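Local coordinates for carboxymuconolactone decarboxylase family protein (PDB 3D7I) that probably acts as an oxidoreductase of peroxiredoxin type, possibly in oxygen detoxification, and belongs to the carboxymuconolactone decarboxylase family, at residues D40-K45 and L72-E77; I47-V52 and E62-S67. One frame throughout, in Å; residues are numbered along the deposited sequence.

Interaction 1 of 2, residues D40-K45 and L72-E77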
# COMPACT_ATOMS: atom_id res chain seq x y z
N ASP B 40 1.39 27.09 5.04
CA ASP B 40 0.14 27.44 5.70
C ASP B 40 -0.81 26.25 5.74
O ASP B 40 -0.55 25.20 5.18
CB ASP B 40 -0.48 28.71 5.09
CG ASP B 40 -0.93 28.55 3.66
OD1 ASP B 40 -1.10 27.43 3.13
OD2 ASP B 40 -1.13 29.61 3.03
N TYR B 41 -1.90 26.42 6.48
CA TYR B 41 -2.83 25.33 6.70
C TYR B 41 -3.47 24.83 5.40
O TYR B 41 -3.62 23.63 5.18
CB TYR B 41 -3.91 25.85 7.64
CG TYR B 41 -4.93 24.86 8.12
CD1 TYR B 41 -4.58 23.58 8.50
CD2 TYR B 41 -6.27 25.25 8.26
CE1 TYR B 41 -5.53 22.69 8.98
CE2 TYR B 41 -7.22 24.37 8.73
CZ TYR B 41 -6.85 23.10 9.10
OH TYR B 41 -7.80 22.23 9.58
N LYS B 42 -3.85 25.77 4.54
CA LYS B 42 -4.39 25.39 3.23
C LYS B 42 -3.46 24.46 2.45
O LYS B 42 -3.91 23.44 1.91
CB LYS B 42 -4.71 26.62 2.40
CG LYS B 42 -5.30 26.35 1.02
CD LYS B 42 -5.44 27.66 0.23
CE LYS B 42 -6.17 27.46 -1.09
NZ LYS B 42 -6.36 28.74 -1.83
N THR B 43 -2.19 24.81 2.39
CA THR B 43 -1.21 23.99 1.68
C THR B 43 -1.10 22.59 2.29
O THR B 43 -1.07 21.60 1.58
CB THR B 43 0.18 24.65 1.63
OG1 THR B 43 0.07 25.90 0.95
CG2 THR B 43 1.19 23.78 0.90
N GLN B 44 -1.04 22.53 3.61
CA GLN B 44 -1.01 21.25 4.29
C GLN B 44 -2.26 20.40 4.06
O GLN B 44 -2.15 19.20 3.93
CB GLN B 44 -0.78 21.44 5.78
CG GLN B 44 0.57 21.95 6.14
CD GLN B 44 0.75 22.00 7.63
OE1 GLN B 44 0.02 22.72 8.30
NE2 GLN B 44 1.72 21.24 8.16
N LYS B 45 -3.43 21.02 4.05
CA LYS B 45 -4.67 20.29 3.77
C LYS B 45 -4.71 19.76 2.33
O LYS B 45 -5.21 18.67 2.09
CB LYS B 45 -5.90 21.15 4.06
CG LYS B 45 -6.18 21.20 5.55
CD LYS B 45 -6.81 19.89 6.05
CE LYS B 45 -6.97 19.96 7.57
NZ LYS B 45 -7.56 18.72 8.17
N LEU B 72 -11.93 25.44 4.78
CA LEU B 72 -10.92 26.34 4.23
C LEU B 72 -11.33 27.07 2.95
O LEU B 72 -10.58 27.90 2.45
CB LEU B 72 -9.60 25.57 3.99
CG LEU B 72 -8.92 24.91 5.20
CD1 LEU B 72 -9.61 23.59 5.58
CD2 LEU B 72 -7.44 24.65 4.94
N GLY B 73 -12.47 26.74 2.37
CA GLY B 73 -12.84 27.36 1.10
C GLY B 73 -11.99 26.91 -0.09
O GLY B 73 -11.90 27.61 -1.11
N ILE B 74 -11.37 25.74 0.03
CA ILE B 74 -10.61 25.16 -1.10
C ILE B 74 -11.60 24.88 -2.26
O ILE B 74 -12.73 24.46 -2.01
CB ILE B 74 -9.82 23.93 -0.61
CG1 ILE B 74 -8.57 24.41 0.16
CG2 ILE B 74 -9.44 23.00 -1.80
CD1 ILE B 74 -7.82 23.35 0.95
N THR B 75 -11.20 25.17 -3.50
CA THR B 75 -12.11 24.97 -4.65
C THR B 75 -11.98 23.60 -5.29
O THR B 75 -10.98 22.92 -5.11
CB THR B 75 -11.90 26.00 -5.77
OG1 THR B 75 -10.59 25.88 -6.30
CG2 THR B 75 -12.19 27.52 -5.26
N LYS B 76 -12.97 23.20 -6.09
CA LYS B 76 -12.84 21.95 -6.83
C LYS B 76 -11.69 22.04 -7.83
O LYS B 76 -10.99 21.05 -8.03
CB LYS B 76 -14.14 21.57 -7.54
CG LYS B 76 -15.29 21.18 -6.61
CD LYS B 76 -16.43 20.54 -7.42
CE LYS B 76 -17.43 19.81 -6.53
NZ LYS B 76 -18.30 18.89 -7.33
N GLU B 77 -11.44 23.24 -8.40
CA GLU B 77 -10.31 23.44 -9.31
C GLU B 77 -8.96 23.21 -8.60
O GLU B 77 -8.05 22.61 -9.16
CB GLU B 77 -10.33 24.85 -9.92
CG GLU B 77 -9.28 25.03 -11.02
CD GLU B 77 -9.31 26.43 -11.65
OE1 GLU B 77 -9.61 27.42 -10.92
OE2 GLU B 77 -9.03 26.52 -12.87
O HOH W 1 -9.46 28.46 -2.31
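Leu72 drives its CD2 methyl into the first turn of helix 41-53, where it lies 3.6 Å from CA of Lys42 and also 3.6 Å from CD2 of Tyr41. The side chains of Tyr41 and Leu72 cross at about a right angle; Tyr41 has CG anti to its backbone N (chi1 -175°), and the CD2-CE2 side of its ring meets the leucine. From within its own helix, Lys45 lays CG over one face of that ring, offset toward the rim, and the same CG stands 3.7 Å from Leu72 CD2. A branched leucine suits this place because two methyls can serve several neighbours at once. An alanine here would lose CG and both methyls, and would probably leave a gap beside CD2 and CE2 of Tyr41, CA of Lys42 and CG of Lys45. Ile74 makes the second apolar patch: its CG1 and CD1 each lie 3.9 Å from Lys42 CG. Lys42 thus plays two parts, for beyond these carbons its extended chain carries NZ to a salt bridge with Glu78 and to a water 3.1 Å away, which donates to Gly73 O over 2.8 Å. Gly73 bends the backbone at positive phi (70°), a conformation that costs a glycine little. Asp40, at the N-cap, accepts from Thr43 N through OD1. The capped helix start packs where helix 58-72 gives way to helix 76-90, in the all-helical fold of an AhpD-like family member.

Interaction 2 of 2, residues I47-V52 and E62-S67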
# COMPACT_ATOMS: atom_id res chain seq x y z
N ILE B 47 -2.03 18.88 0.66
CA ILE B 47 -1.14 17.74 0.77
C ILE B 47 -1.88 16.52 1.35
O ILE B 47 -1.74 15.41 0.85
CB ILE B 47 0.10 18.10 1.62
CG1 ILE B 47 0.98 19.12 0.89
CG2 ILE B 47 0.95 16.83 1.97
CD1 ILE B 47 1.97 19.87 1.82
N ALA B 48 -2.68 16.75 2.40
CA ALA B 48 -3.44 15.67 3.02
C ALA B 48 -4.40 15.03 2.00
O ALA B 48 -4.52 13.82 1.94
CB ALA B 48 -4.21 16.19 4.28
N ILE B 49 -5.07 15.86 1.20
CA ILE B 49 -5.96 15.35 0.14
C ILE B 49 -5.18 14.47 -0.80
O ILE B 49 -5.62 13.38 -1.13
CB ILE B 49 -6.67 16.49 -0.63
CG1 ILE B 49 -7.67 17.22 0.26
CG2 ILE B 49 -7.44 15.94 -1.88
CD1 ILE B 49 -8.05 18.60 -0.27
N GLY B 50 -4.01 14.95 -1.26
CA GLY B 50 -3.16 14.17 -2.14
C GLY B 50 -2.80 12.80 -1.58
O GLY B 50 -2.87 11.79 -2.28
N ILE B 51 -2.41 12.77 -0.32
CA ILE B 51 -1.99 11.54 0.30
C ILE B 51 -3.15 10.56 0.39
O ILE B 51 -3.01 9.40 0.03
CB ILE B 51 -1.37 11.76 1.70
CG1 ILE B 51 -0.02 12.49 1.57
CG2 ILE B 51 -1.17 10.41 2.45
CD1 ILE B 51 0.56 13.04 2.86
N VAL B 52 -4.28 11.02 0.91
CA VAL B 52 -5.46 10.16 1.08
C VAL B 52 -5.98 9.68 -0.29
O VAL B 52 -6.37 8.52 -0.46
CB VAL B 52 -6.56 10.91 1.84
CG1 VAL B 52 -7.82 10.04 1.96
CG2 VAL B 52 -6.06 11.32 3.25
N GLU B 62 -13.53 11.41 0.28
CA GLU B 62 -14.71 12.29 0.31
C GLU B 62 -14.69 13.25 1.51
O GLU B 62 -14.96 14.45 1.37
CB GLU B 62 -16.00 11.46 0.29
CG GLU B 62 -17.29 12.30 0.15
N LYS B 63 -14.32 12.73 2.68
CA LYS B 63 -14.28 13.53 3.92
C LYS B 63 -13.18 14.58 3.92
O LYS B 63 -13.41 15.72 4.34
CB LYS B 63 -14.11 12.61 5.14
N GLN B 64 -11.98 14.23 3.44
CA GLN B 64 -10.91 15.22 3.35
C GLN B 64 -11.32 16.33 2.39
O GLN B 64 -11.08 17.50 2.66
CB GLN B 64 -9.55 14.63 2.89
CG GLN B 64 -8.61 14.13 4.02
CD GLN B 64 -7.96 15.25 4.84
OE1 GLN B 64 -7.87 16.40 4.41
NE2 GLN B 64 -7.48 14.90 6.02
N MSE B 65 -11.90 15.96 1.25
CA MSE B 65 -12.27 16.95 0.26
C MSE B 65 -13.37 17.86 0.79
O MSE B 65 -13.29 19.09 0.66
CB MSE B 65 -12.75 16.26 -1.02
CG MSE B 65 -11.60 15.58 -1.81
SE MSE B 65 -12.29 14.91 -3.44
CE MSE B 65 -10.64 14.19 -4.15
N LYS B 66 -14.40 17.24 1.39
CA LYS B 66 -15.56 17.99 1.91
C LYS B 66 -15.12 18.99 2.98
O LYS B 66 -15.48 20.16 2.91
CB LYS B 66 -16.61 17.03 2.49
CG LYS B 66 -17.48 16.37 1.46
N SER B 67 -14.34 18.52 3.94
CA SER B 67 -13.85 19.38 5.02
C SER B 67 -12.99 20.52 4.50
O SER B 67 -13.11 21.65 4.94
CB SER B 67 -13.06 18.56 6.05
OG SER B 67 -12.01 17.84 5.44
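Gln64 reaches across to three residues of helix 41-53, spending its carbon chain on Ile49 and Val52 and its amide on Ala48. The two helices run nearly antiparallel, with 163° between the directions of their segments and axes 9.4 Å apart. Gln64 CB meets Ile49 CG1 at 4.1 Å, and its CG lies 3.9 Å from CG2 of Val52, a contact less certain because Val52 has two conformers. A bend at chi2 (-73°) turns CD back toward Ala48, whose CB is 3.7 Å from OE1 and 3.9 Å from both CD and NE2. The small alanine suits the close approach of the amide, since its single methyl can lie against it, and Ala48 also packs on Val85 of the second subunit.

The densely surrounded part is that of Ile49 and Met65. Ile49 CG2 meets the selenomethionine Met65 at its CG, 4.2 Å away, the two side chains crossing at about a right angle. Helix 76-90 covers both through Ile79, and helix 92-104 adds Ala98, Ile101 and Leu102 around Met65, whose long unbranched chain, extended beyond CG, suits a place between several helices. Gln64, for all its close contacts, is partly exposed, and near it the side chains of Glu62, Lys63 and Lys66 could not be modelled in full, consistent with mobility.

No hydrogen bond joins the segments, and Gln64 OE1 is buried without any partner in the model. Cohesion therefore rests on apolar packing, which probably has to offset a desolvation cost at that oxygen.

Helix 41-53 is common to both contacts: its first turn carries interaction 1 and the turns that follow carry interaction 2. The centres of the two are about 10 Å apart, and they differ in depth, the centre of interaction 2 lying about 2 Å from the centre of the chain and that of interaction 1 about 10 Å from it, near the surface. Two packing contacts join them directly, Lys45 CD to Gln64 OE1 at 4.0 Å and Leu72 CD1 to Ser67 O at 4.1 Å. Helix 58-72 meets helix 41-53 in both, through Gln64 and Met65 in the middle and Leu72 near the N-terminal end of helix 41-53. Both also adjoin the second subunit, where Gln44 and Ala48 each pack on Val85.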